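Local coordinates for glutathione S-transferase (Vibrio parahaemolyticus, PDB 7MIQ), which is a Gtt2-class glutathione transferase that probably catalyses the conjugation of glutathione to electrophilic compounds, at residues Q104-A109 against D164-I169; E140-L145 against L178-F183; E153-A156 against V162-I165; L3-M8 against R14-L19; K20-E25 against L81-A86. All blocks are in the same frame, centred on the assembly; numbering follows the deposited sequence. Where two conformers were deposited one is given.

Contact 1 of 5, residues Q104-A109 against D164-I169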
# COMPACT_ATOMS: atom_id res chain seq x y z
N GLN A 104 -0.44 1.28 9.24
CA GLN A 104 -0.47 1.49 10.68
C GLN A 104 -1.86 1.30 11.28
O GLN A 104 -1.97 1.13 12.49
CB GLN A 104 0.07 2.88 11.02
CG GLN A 104 1.48 3.13 10.47
CD GLN A 104 1.99 4.53 10.73
OE1 GLN A 104 1.70 5.12 11.78
NE2 GLN A 104 2.75 5.08 9.79
N GLY A 105 -2.90 1.32 10.46
CA GLY A 105 -4.25 1.18 10.98
C GLY A 105 -4.99 -0.05 10.48
O GLY A 105 -5.19 -1.00 11.24
N LEU A 106 -5.40 -0.02 9.21
CA LEU A 106 -6.29 -1.06 8.68
C LEU A 106 -5.65 -2.44 8.77
O LEU A 106 -6.26 -3.39 9.28
CB LEU A 106 -6.67 -0.74 7.24
CG LEU A 106 -7.67 -1.71 6.60
CD1 LEU A 106 -8.96 -1.76 7.41
CD2 LEU A 106 -7.95 -1.31 5.16
N TYR A 107 -4.43 -2.58 8.26
CA TYR A 107 -3.77 -3.88 8.25
C TYR A 107 -3.61 -4.42 9.67
O TYR A 107 -3.83 -5.61 9.92
CB TYR A 107 -2.41 -3.78 7.56
CG TYR A 107 -2.44 -3.49 6.08
CD1 TYR A 107 -3.59 -3.68 5.32
CD2 TYR A 107 -1.30 -3.02 5.42
CE1 TYR A 107 -3.60 -3.42 3.96
CE2 TYR A 107 -1.30 -2.76 4.07
CZ TYR A 107 -2.46 -2.96 3.34
OH TYR A 107 -2.46 -2.69 1.98
N ALA A 108 -3.21 -3.56 10.61
CA ALA A 108 -3.09 -3.99 12.00
C ALA A 108 -4.44 -4.38 12.59
O ALA A 108 -4.52 -5.30 13.41
CB ALA A 108 -2.45 -2.89 12.84
N ALA A 109 -5.52 -3.70 12.18
CA ALA A 109 -6.85 -4.06 12.67
C ALA A 109 -7.30 -5.41 12.12
O ALA A 109 -7.89 -6.21 12.85
CB ALA A 109 -7.85 -2.97 12.31
N ASP A 164 -10.51 8.61 3.19
CA ASP A 164 -11.58 8.66 4.18
C ASP A 164 -12.48 7.43 4.09
O ASP A 164 -13.05 7.02 5.11
CB ASP A 164 -12.38 9.95 4.00
CG ASP A 164 -11.52 11.19 4.19
OD1 ASP A 164 -11.18 11.51 5.35
OD2 ASP A 164 -11.15 11.82 3.17
N ILE A 165 -12.61 6.84 2.91
CA ILE A 165 -13.30 5.55 2.81
C ILE A 165 -12.53 4.49 3.59
O ILE A 165 -13.09 3.74 4.39
CB ILE A 165 -13.47 5.14 1.34
CG1 ILE A 165 -14.25 6.21 0.57
CG2 ILE A 165 -14.18 3.79 1.24
CD1 ILE A 165 -14.38 5.91 -0.91
N THR A 166 -11.21 4.44 3.37
CA THR A 166 -10.37 3.47 4.05
C THR A 166 -10.32 3.72 5.55
O THR A 166 -10.35 2.78 6.35
CB THR A 166 -8.96 3.50 3.44
OG1 THR A 166 -9.04 3.13 2.06
CG2 THR A 166 -8.02 2.56 4.18
N GLY A 167 -10.26 4.99 5.96
CA GLY A 167 -10.28 5.30 7.38
C GLY A 167 -11.58 4.87 8.05
O GLY A 167 -11.58 4.37 9.18
N TYR A 168 -12.70 5.07 7.35
CA TYR A 168 -14.00 4.65 7.87
C TYR A 168 -14.04 3.15 8.12
O TYR A 168 -14.49 2.70 9.18
CB TYR A 168 -15.09 5.09 6.88
CG TYR A 168 -16.48 4.49 7.07
CD1 TYR A 168 -17.42 5.09 7.90
CD2 TYR A 168 -16.86 3.35 6.37
CE1 TYR A 168 -18.69 4.55 8.05
CE2 TYR A 168 -18.12 2.81 6.51
CZ TYR A 168 -19.04 3.41 7.34
OH TYR A 168 -20.29 2.86 7.47
N ILE A 169 -13.54 2.35 7.17
CA ILE A 169 -13.47 0.91 7.36
C ILE A 169 -12.56 0.56 8.53
O ILE A 169 -12.87 -0.32 9.34
CB ILE A 169 -13.02 0.21 6.06
CG1 ILE A 169 -14.05 0.42 4.95
CG2 ILE A 169 -12.78 -1.28 6.29
CD1 ILE A 169 -15.41 -0.18 5.25

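Contact 2 of 5, residues E140-L145 against L178-F183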
# COMPACT_ATOMS: atom_id res chain seq x y z
N GLU A 140 -1.97 2.56 19.28
CA GLU A 140 -0.91 3.56 19.19
C GLU A 140 -1.11 4.50 18.00
O GLU A 140 -0.66 5.65 18.04
CB GLU A 140 0.45 2.88 19.10
CG GLU A 140 0.87 2.18 20.38
CD GLU A 140 2.13 1.34 20.20
OE1 GLU A 140 2.60 1.21 19.05
OE2 GLU A 140 2.64 0.82 21.21
N PHE A 141 -1.78 4.04 16.94
CA PHE A 141 -2.00 4.90 15.79
C PHE A 141 -3.16 5.86 16.00
O PHE A 141 -3.17 6.95 15.40
CB PHE A 141 -2.22 4.06 14.53
CG PHE A 141 -2.58 4.88 13.32
CD1 PHE A 141 -1.72 5.84 12.83
CD2 PHE A 141 -3.79 4.67 12.67
CE1 PHE A 141 -2.05 6.59 11.71
CE2 PHE A 141 -4.12 5.42 11.55
CZ PHE A 141 -3.25 6.38 11.07
N LEU A 142 -4.14 5.50 16.83
CA LEU A 142 -5.32 6.34 17.00
C LEU A 142 -5.02 7.77 17.44
O LEU A 142 -5.66 8.69 16.91
CB LEU A 142 -6.30 5.68 17.97
CG LEU A 142 -6.99 4.40 17.51
CD1 LEU A 142 -7.78 3.79 18.66
CD2 LEU A 142 -7.90 4.68 16.32
N PRO A 143 -4.11 8.04 18.39
CA PRO A 143 -3.79 9.44 18.69
C PRO A 143 -3.26 10.20 17.49
O PRO A 143 -3.60 11.38 17.31
CB PRO A 143 -2.73 9.33 19.81
CG PRO A 143 -2.98 8.02 20.43
CD PRO A 143 -3.44 7.11 19.33
N THR A 144 -2.43 9.56 16.67
CA THR A 144 -1.92 10.21 15.47
C THR A 144 -3.05 10.60 14.53
O THR A 144 -3.04 11.69 13.95
CB THR A 144 -0.92 9.29 14.75
OG1 THR A 144 0.14 8.95 15.65
CG2 THR A 144 -0.34 9.98 13.53
N LEU A 145 -4.03 9.71 14.36
CA LEU A 145 -5.17 10.03 13.51
C LEU A 145 -6.03 11.13 14.11
O LEU A 145 -6.51 12.02 13.40
CB LEU A 145 -6.01 8.78 13.27
CG LEU A 145 -7.20 8.93 12.31
CD1 LEU A 145 -6.73 9.44 10.96
CD2 LEU A 145 -7.93 7.59 12.17
N LEU A 178 -13.13 -4.84 17.21
CA LEU A 178 -12.14 -4.98 18.27
C LEU A 178 -12.58 -4.37 19.60
O LEU A 178 -11.79 -4.37 20.55
CB LEU A 178 -10.81 -4.35 17.83
CG LEU A 178 -10.21 -4.96 16.57
CD1 LEU A 178 -8.95 -4.20 16.16
CD2 LEU A 178 -9.91 -6.44 16.77
N SER A 179 -13.80 -3.83 19.67
CA SER A 179 -14.37 -3.31 20.92
C SER A 179 -13.51 -2.21 21.53
O SER A 179 -13.37 -2.10 22.76
CB SER A 179 -14.60 -4.44 21.93
OG SER A 179 -15.43 -5.45 21.38
N ILE A 180 -12.92 -1.37 20.69
CA ILE A 180 -12.17 -0.21 21.14
C ILE A 180 -13.11 0.99 21.18
O ILE A 180 -13.78 1.30 20.18
CB ILE A 180 -10.97 0.07 20.23
CG1 ILE A 180 -10.07 -1.16 20.15
CG2 ILE A 180 -10.20 1.28 20.73
CD1 ILE A 180 -8.95 -1.03 19.14
N GLU A 181 -13.17 1.67 22.33
CA GLU A 181 -14.05 2.83 22.49
C GLU A 181 -13.36 4.07 21.90
O GLU A 181 -12.93 4.99 22.60
CB GLU A 181 -14.41 3.03 23.95
CG GLU A 181 -15.24 1.89 24.53
CD GLU A 181 -15.82 2.22 25.89
OE1 GLU A 181 -15.52 3.31 26.42
OE2 GLU A 181 -16.57 1.38 26.42
N VAL A 182 -13.28 4.08 20.56
CA VAL A 182 -12.54 5.12 19.86
C VAL A 182 -13.18 6.48 20.10
O VAL A 182 -12.49 7.47 20.39
CB VAL A 182 -12.47 4.80 18.35
CG1 VAL A 182 -11.82 5.95 17.60
CG2 VAL A 182 -11.71 3.50 18.12
N PHE A 183 -14.51 6.55 19.99
CA PHE A 183 -15.18 7.84 19.96
C PHE A 183 -15.21 8.51 21.33
O PHE A 183 -15.25 9.74 21.40
CB PHE A 183 -16.59 7.66 19.40
CG PHE A 183 -16.62 7.07 18.02
CD1 PHE A 183 -15.61 7.38 17.11
CD2 PHE A 183 -17.62 6.19 17.64
CE1 PHE A 183 -15.62 6.83 15.84
CE2 PHE A 183 -17.63 5.64 16.37
CZ PHE A 183 -16.63 5.96 15.47

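Contact 3 of 5, residues E153-A156 against V162-I165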
# COMPACT_ATOMS: atom_id res chain seq x y z
N GLU A 153 -9.99 18.70 7.96
CA GLU A 153 -11.37 18.23 7.97
C GLU A 153 -11.45 16.76 7.57
O GLU A 153 -12.28 16.01 8.10
CB GLU A 153 -12.25 19.09 7.07
CG GLU A 153 -13.73 18.76 7.23
CD GLU A 153 -14.64 19.71 6.47
OE1 GLU A 153 -14.13 20.64 5.82
OE2 GLU A 153 -15.87 19.51 6.54
N TYR A 154 -10.61 16.34 6.63
CA TYR A 154 -10.54 14.95 6.22
C TYR A 154 -9.10 14.46 6.41
O TYR A 154 -8.21 15.23 6.76
CB TYR A 154 -11.02 14.79 4.77
CG TYR A 154 -12.48 15.18 4.62
CD1 TYR A 154 -13.49 14.29 4.96
CD2 TYR A 154 -12.85 16.44 4.18
CE1 TYR A 154 -14.83 14.63 4.85
CE2 TYR A 154 -14.19 16.80 4.06
CZ TYR A 154 -15.17 15.89 4.40
OH TYR A 154 -16.50 16.23 4.28
N ILE A 155 -8.88 13.16 6.20
CA ILE A 155 -7.61 12.57 6.62
C ILE A 155 -6.47 13.07 5.75
O ILE A 155 -5.46 13.59 6.25
CB ILE A 155 -7.69 11.03 6.61
CG1 ILE A 155 -8.72 10.55 7.64
CG2 ILE A 155 -6.33 10.44 6.92
CD1 ILE A 155 -8.90 9.04 7.66
N ALA A 156 -6.59 12.92 4.43
CA ALA A 156 -5.46 13.19 3.54
C ALA A 156 -5.32 14.67 3.22
O ALA A 156 -4.20 15.19 3.13
CB ALA A 156 -5.60 12.39 2.25
N VAL A 162 -10.42 9.10 -1.14
CA VAL A 162 -10.45 7.65 -0.94
C VAL A 162 -9.87 7.27 0.42
O VAL A 162 -10.24 6.23 0.98
CB VAL A 162 -9.69 6.95 -2.10
CG1 VAL A 162 -8.21 7.30 -2.05
CG2 VAL A 162 -9.91 5.44 -2.05
N VAL A 163 -8.97 8.09 0.97
CA VAL A 163 -8.40 7.77 2.28
C VAL A 163 -9.48 7.77 3.35
O VAL A 163 -9.41 7.01 4.32
CB VAL A 163 -7.27 8.76 2.62
CG1 VAL A 163 -6.61 8.37 3.95
CG2 VAL A 163 -6.23 8.78 1.51
N ASP A 164 -10.51 8.61 3.19
CA ASP A 164 -11.58 8.66 4.18
C ASP A 164 -12.48 7.43 4.09
O ASP A 164 -13.05 7.02 5.11
CB ASP A 164 -12.38 9.95 4.00
CG ASP A 164 -11.52 11.19 4.19
OD1 ASP A 164 -11.18 11.51 5.35
OD2 ASP A 164 -11.15 11.82 3.17
N ILE A 165 -12.61 6.84 2.91
CA ILE A 165 -13.30 5.55 2.81
C ILE A 165 -12.53 4.49 3.59
O ILE A 165 -13.09 3.74 4.39
CB ILE A 165 -13.47 5.14 1.34
CG1 ILE A 165 -14.25 6.21 0.57
CG2 ILE A 165 -14.18 3.79 1.24
CD1 ILE A 165 -14.38 5.91 -0.91
O HOH W 1 -9.00 13.16 2.51

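Contact 4 of 5, residues L3-M8 against R14-L19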
# COMPACT_ATOMS: atom_id res chain seq x y z
N LEU A 3 -18.19 -7.08 -11.32
CA LEU A 3 -17.49 -7.02 -10.03
C LEU A 3 -17.86 -8.25 -9.22
O LEU A 3 -19.02 -8.41 -8.81
CB LEU A 3 -17.86 -5.74 -9.28
CG LEU A 3 -17.22 -5.53 -7.90
CD1 LEU A 3 -15.71 -5.50 -8.01
CD2 LEU A 3 -17.76 -4.26 -7.26
N TYR A 4 -16.88 -9.12 -8.98
CA TYR A 4 -17.06 -10.32 -8.18
C TYR A 4 -16.80 -10.01 -6.71
O TYR A 4 -15.75 -9.46 -6.37
CB TYR A 4 -16.13 -11.44 -8.66
CG TYR A 4 -16.39 -11.90 -10.07
CD1 TYR A 4 -15.80 -11.25 -11.16
CD2 TYR A 4 -17.22 -12.99 -10.33
CE1 TYR A 4 -16.04 -11.68 -12.45
CE2 TYR A 4 -17.46 -13.42 -11.62
CZ TYR A 4 -16.87 -12.76 -12.68
OH TYR A 4 -17.10 -13.18 -13.97
N GLU A 5 -17.75 -10.38 -5.86
CA GLU A 5 -17.69 -9.98 -4.46
C GLU A 5 -18.44 -10.99 -3.62
O GLU A 5 -19.26 -11.76 -4.13
CB GLU A 5 -18.29 -8.58 -4.27
CG GLU A 5 -19.76 -8.50 -4.69
CD GLU A 5 -20.36 -7.13 -4.50
OE1 GLU A 5 -19.63 -6.19 -4.13
OE2 GLU A 5 -21.58 -6.99 -4.74
N THR A 6 -18.15 -10.98 -2.32
CA THR A 6 -18.99 -11.66 -1.34
C THR A 6 -19.90 -10.65 -0.66
O THR A 6 -19.72 -9.43 -0.78
CB THR A 6 -18.14 -12.43 -0.31
OG1 THR A 6 -17.24 -11.55 0.35
CG2 THR A 6 -17.35 -13.54 -1.00
N ALA A 7 -20.89 -11.16 0.06
CA ALA A 7 -22.06 -10.36 0.41
C ALA A 7 -21.72 -9.22 1.37
O ALA A 7 -22.23 -8.11 1.22
CB ALA A 7 -23.15 -11.25 1.01
N MET A 8 -20.87 -9.48 2.37
CA MET A 8 -20.67 -8.51 3.44
C MET A 8 -19.24 -8.69 3.97
O MET A 8 -18.99 -9.38 4.96
CB MET A 8 -21.70 -8.68 4.56
CG MET A 8 -21.59 -7.69 5.71
SD MET A 8 -21.86 -5.98 5.23
CE MET A 8 -23.60 -5.99 4.83
N ARG A 14 -15.16 -1.59 0.43
CA ARG A 14 -14.30 -0.49 0.02
C ARG A 14 -14.60 -0.08 -1.42
O ARG A 14 -14.65 1.12 -1.73
CB ARG A 14 -12.83 -0.87 0.17
CG ARG A 14 -12.36 -1.00 1.62
CD ARG A 14 -10.92 -1.48 1.68
NE ARG A 14 -9.97 -0.41 1.40
CZ ARG A 14 -8.65 -0.57 1.38
NH1 ARG A 14 -8.10 -1.76 1.59
NH2 ARG A 14 -7.87 0.48 1.15
N VAL A 15 -14.82 -1.06 -2.29
CA VAL A 15 -15.14 -0.76 -3.69
C VAL A 15 -16.57 -0.26 -3.83
O VAL A 15 -16.84 0.65 -4.61
CB VAL A 15 -14.88 -2.01 -4.56
CG1 VAL A 15 -15.32 -1.76 -6.00
CG2 VAL A 15 -13.41 -2.40 -4.49
N SER A 16 -17.50 -0.86 -3.08
CA SER A 16 -18.91 -0.49 -3.19
C SER A 16 -19.14 0.97 -2.82
O SER A 16 -19.88 1.68 -3.50
CB SER A 16 -19.78 -1.39 -2.31
OG SER A 16 -19.83 -2.72 -2.81
N ILE A 17 -18.52 1.43 -1.73
CA ILE A 17 -18.67 2.82 -1.32
C ILE A 17 -18.07 3.76 -2.36
O ILE A 17 -18.66 4.79 -2.71
CB ILE A 17 -18.04 3.03 0.07
CG1 ILE A 17 -18.78 2.21 1.12
CG2 ILE A 17 -18.03 4.51 0.44
CD1 ILE A 17 -18.04 2.13 2.45
N PHE A 18 -16.89 3.41 -2.87
CA PHE A 18 -16.24 4.23 -3.90
C PHE A 18 -17.12 4.34 -5.14
O PHE A 18 -17.29 5.43 -5.70
CB PHE A 18 -14.89 3.61 -4.25
CG PHE A 18 -14.00 4.49 -5.08
CD1 PHE A 18 -14.17 4.58 -6.45
CD2 PHE A 18 -12.97 5.21 -4.49
CE1 PHE A 18 -13.34 5.38 -7.22
CE2 PHE A 18 -12.14 6.02 -5.25
CZ PHE A 18 -12.32 6.11 -6.61
N LEU A 19 -17.69 3.22 -5.58
CA LEU A 19 -18.54 3.23 -6.76
C LEU A 19 -19.76 4.12 -6.54
O LEU A 19 -20.17 4.87 -7.44
CB LEU A 19 -18.96 1.80 -7.11
CG LEU A 19 -19.43 1.52 -8.54
CD1 LEU A 19 -18.41 2.03 -9.55
CD2 LEU A 19 -19.65 0.03 -8.71
O HOH W 2 -19.84 -5.09 -1.29

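Contact 5 of 5, residues K20-E25 against L81-A86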
# COMPACT_ATOMS: atom_id res chain seq x y z
N LYS A 20 -20.36 4.07 -5.35
CA LYS A 20 -21.49 4.94 -5.05
C LYS A 20 -21.08 6.41 -5.05
O LYS A 20 -21.82 7.26 -5.54
CB LYS A 20 -22.13 4.56 -3.72
CG LYS A 20 -23.11 3.40 -3.79
CD LYS A 20 -23.69 3.10 -2.42
CE LYS A 20 -24.70 1.97 -2.48
NZ LYS A 20 -25.18 1.57 -1.12
N GLU A 21 -19.90 6.72 -4.49
CA GLU A 21 -19.45 8.11 -4.44
C GLU A 21 -19.35 8.70 -5.84
O GLU A 21 -19.80 9.83 -6.09
CB GLU A 21 -18.11 8.21 -3.72
CG GLU A 21 -18.18 8.14 -2.19
CD GLU A 21 -18.79 9.39 -1.56
OE1 GLU A 21 -18.89 10.43 -2.25
OE2 GLU A 21 -19.17 9.33 -0.38
N ILE A 22 -18.76 7.96 -6.79
CA ILE A 22 -18.53 8.50 -8.12
C ILE A 22 -19.72 8.32 -9.04
O ILE A 22 -19.68 8.77 -10.20
CB ILE A 22 -17.27 7.88 -8.76
CG1 ILE A 22 -17.47 6.38 -9.01
CG2 ILE A 22 -16.05 8.13 -7.88
CD1 ILE A 22 -16.26 5.72 -9.66
N GLY A 23 -20.79 7.68 -8.58
CA GLY A 23 -21.99 7.55 -9.39
C GLY A 23 -21.90 6.50 -10.47
O GLY A 23 -22.61 6.61 -11.48
N GLY A 24 -21.06 5.49 -10.30
CA GLY A 24 -20.92 4.43 -11.27
C GLY A 24 -21.78 3.23 -10.93
O GLY A 24 -22.19 3.05 -9.79
N GLU A 25 -22.04 2.41 -11.94
CA GLU A 25 -22.84 1.20 -11.77
C GLU A 25 -22.16 0.06 -12.52
O GLU A 25 -21.85 0.19 -13.70
CB GLU A 25 -24.26 1.40 -12.29
CG GLU A 25 -25.16 0.19 -12.13
CD GLU A 25 -26.54 0.40 -12.72
OE1 GLU A 25 -26.77 1.47 -13.33
OE2 GLU A 25 -27.39 -0.50 -12.58
N LEU A 81 -15.25 14.33 -8.08
CA LEU A 81 -14.94 14.15 -6.64
C LEU A 81 -13.43 14.22 -6.39
O LEU A 81 -13.06 14.31 -5.22
CB LEU A 81 -15.49 12.79 -6.20
CG LEU A 81 -16.95 12.68 -5.76
CD1 LEU A 81 -17.22 13.40 -4.45
CD2 LEU A 81 -17.93 13.11 -6.84
N ALA A 82 -12.59 14.01 -7.41
CA ALA A 82 -11.13 13.90 -7.24
C ALA A 82 -10.76 13.03 -6.02
O ALA A 82 -10.00 13.45 -5.15
CB ALA A 82 -10.50 15.28 -7.14
N LEU A 83 -11.32 11.82 -5.95
CA LEU A 83 -11.12 10.99 -4.76
C LEU A 83 -9.66 10.59 -4.56
O LEU A 83 -9.26 10.27 -3.44
CB LEU A 83 -12.01 9.74 -4.82
CG LEU A 83 -13.51 10.00 -4.65
CD1 LEU A 83 -14.30 8.70 -4.58
CD2 LEU A 83 -13.80 10.87 -3.43
N PHE A 84 -8.85 10.59 -5.62
CA PHE A 84 -7.42 10.33 -5.47
C PHE A 84 -6.60 11.61 -5.39
O PHE A 84 -5.37 11.54 -5.31
CB PHE A 84 -6.92 9.45 -6.62
CG PHE A 84 -7.26 7.99 -6.45
CD1 PHE A 84 -6.51 7.18 -5.61
CD2 PHE A 84 -8.32 7.43 -7.14
CE1 PHE A 84 -6.82 5.84 -5.45
CE2 PHE A 84 -8.64 6.09 -6.99
CZ PHE A 84 -7.89 5.29 -6.14
N GLY A 85 -7.24 12.78 -5.39
CA GLY A 85 -6.52 14.03 -5.26
C GLY A 85 -6.72 14.92 -6.48
O GLY A 85 -6.68 14.44 -7.61
N ALA A 86 -6.92 16.22 -6.25
CA ALA A 86 -7.30 17.14 -7.33
C ALA A 86 -6.11 17.79 -8.02
O ALA A 86 -6.27 18.30 -9.14
CB ALA A 86 -8.22 18.23 -6.78

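Contact 1 of 5, residues Q104-A109 against D164-I169
L106 meets T166 and I169 through methyl groups alone, and no flat group takes part. The rings of these segments turn to other partners. The Y107 ring meets F103 of the second subunit edge-to-face. The Y168 ring lies at about 15° to F193 and makes an edge-to-face contact with F202. The contact itself joins helix to helix in the all-helical C-terminal domain of the glutathione transferase fold. Helix 88-114 brings L106, and helix 162-177 brings T166 and I169.

L106 is the fork of the contact. Its CG stands anti to the backbone N (chi1 -176°), which sends both branches at the other helix. The CD2 branch touches T166 CG2 at 4.0 Å, with the two side chains crossing at about a right angle. The CD1 branch takes I169.

T166 is split by its torsion. Its CG2 is the part offered to L106. Its OG1 lies beside the backbone N and is held by H98 NE2 and R14 NH2, so this buried hydroxyl is satisfied. R14 comes from helix 10-22, and the bond ties this helix pair to the N-terminal domain.

All three touching residues are buried, but the shared area is modest, at 123 Å². L106 CA and I169 CA are 7.6 Å apart. Helix 88-114 has a wider pi-type turn at 104-107, while A109 N still bonds to G105 O. The end of I169 leads away from L106, so its CG2 methyl makes the touch, 4.0 Å from L106 CD1.

Contact 2 of 5, residues E140-L145 against L178-F183
L142, I180 and V182 make the whole contact, and it is apolar. One methyl of L142 serves both partners. L142 CD1 lies 4.0 Å from V182 CG2 and 4.1 Å from I180 CG2. The leucine chain runs at about a right angle to V182 and more slantwise to I180. L142 CG is anti to the carbonyl carbon (chi1 -69°), and the side chain points from its helix straight at the 178-183 segment. I180 and V182 offer their CG2 branches, while the first bond of the E181 side chain, between them, points away from segment 140-145.

Backbone bonding shapes both sides. E181 is the centre of an inverse gamma turn, closed by a weak bond of 2.9 Å from V182 N to I180 O. This tight turn brings I180 and V182 within reach of the same methyl. E181 is also the N-cap of the short helix 182-185. On the other segment, P143 N lacks the bond to the turn before, and helix 127-151 is kinked there. The helix bonding goes on with L145 N to F141 O at 3.1 Å.

Further hydrophobic packing closes the site. L142 also touches F170 and I171 of helix 162-177 and I189 of helix 187-196, and V182 touches V175 and I189. The arrangement belongs to the helical bundle of the glutathione transferase C-terminal domain, where the turn after helix 162-177 is packed against helix 127-151.

Contact 3 of 5, residues E153-A156 against V162-I165
The D164 carboxylate and the backbone of the 153-156 loop form the polar core of this contact. I155 N gives a hydrogen bond to D164 OD1, 3.0 Å long and nearly straight at 166°. The N-H arrives on the syn side, 16° out of the carboxylate plane. D164 OD2 takes a bond of 2.6 Å from a water, and that water accepts one of 3.1 Å from A156 N. One carboxylate thus holds two successive amides, the second through water.

The Y154 ring meets the same group without a bond. D164 OD1 lies at the ring edge, in the ring plane, and ring and carboxylate planes are 76° apart.

Apolar contacts extend the joint. I155 CG2 touches V163 CG1 at 3.6 Å, and A156 CB touches V163 CG2 at 3.7 Å.

W192 NE1 also bonds to D164 OD1, and S161 N to D164 OD2. S161 to D164 fit the Ser/Thr-X-X-Asp motif known in this helix of glutathione transferases. Four donors, two to each oxygen, fix the rotation of the carboxylate. They satisfy a buried acid and would probably stabilise its negative charge.

Contact 4 of 5, residues L3-M8 against R14-L19
L3 and V15, with E5 and S16, join the first strand to the first helix of the thioredoxin-like N-terminal domain. The contact is part apolar and part water-bridged. L3 and V15 are buried. They reach toward each other tip to tip, with L3 CD2 3.7 Å from V15 CG1. In both residues the touching branch continues from a first torsion anti to the backbone N (chi1 179° for L3).

The polar half lies beside it. E5 OE1 and S16 OG are 3.7 Å apart, too far for a direct bond. A water closes the gap: it donates to E5 OE1 at 3.1 Å and is 2.8 Å from S16 OG. E5 CG sits between the backbone N and the carbonyl carbon (chi1 60°), and the chain beyond is extended, which carries OE1 toward the helix.

R28 NH1 of strand 27-30 is a partner of both ends, as a salt bridge to E5 OE1 and a hydrogen bond to S16 OG. V15 also touches P53 and I69. Strand 2-5, helix 10-22 and strand 27-30 thus meet here, in the beta-alpha-beta crossover that opens the thioredoxin fold of glutathione transferases.

Contact 5 of 5, residues K20-E25 against L81-A86
E21 and I22, in the last turn of helix 10-22, pack on L83 of the loop between helices 66-76 and 88-114. The helix ends in a Schellman motif with G23 at positive phi, where G23 N bonds to K20 O at 3.2 Å. Helix 10-22 belongs to the thioredoxin-like domain, and the loop leads on to the helical domain.

E21 can be followed outward. Its CB touches L83 CD1 at 3.9 Å. CG lies beside the backbone N, and the chain then bends at chi2 (-71°). This bend swings the carboxylate round to the side where L81 lies. E21 OE1 comes 4.1 Å from L81 CD1, but L81 has two conformers and this touch is doubtful. E21 OE2 forms a salt bridge with R199 NE, so the acid also reaches the C-terminal part of the chain.

The loop is shaped by a type I beta turn from A82 to G85, closed by G85 N to A82 O at 2.9 Å. L83 stands at its second position and points at the helix. L83 CD1 enters between two helix residues: besides E21 CB it touches the I22 CG2 methyl, at 3.8 Å.

Overall arrangement
Along the chain, contact 4 comes first and contact 5 follows. The segments of contacts 1 and 2 then alternate, and both segments of contact 3 fall between those of contact 2. Contacts 4 and 5 share helix 10-22, with centres 15 Å apart. Contacts 1 and 3 share helix 162-177 and are 10 Å apart by centres. Contact 2 sits 11 Å from contact 1 by centres, while its nearest atoms are about 12 Å from contact 4, on the opposite side of the chain's centre. V162 N, 2.8 Å from L83 O, ties contact 3 to the loop of contact 5. I17 and F18 pack on I165, so helices 10-22 and 162-177 join the thioredoxin-like and helical domains.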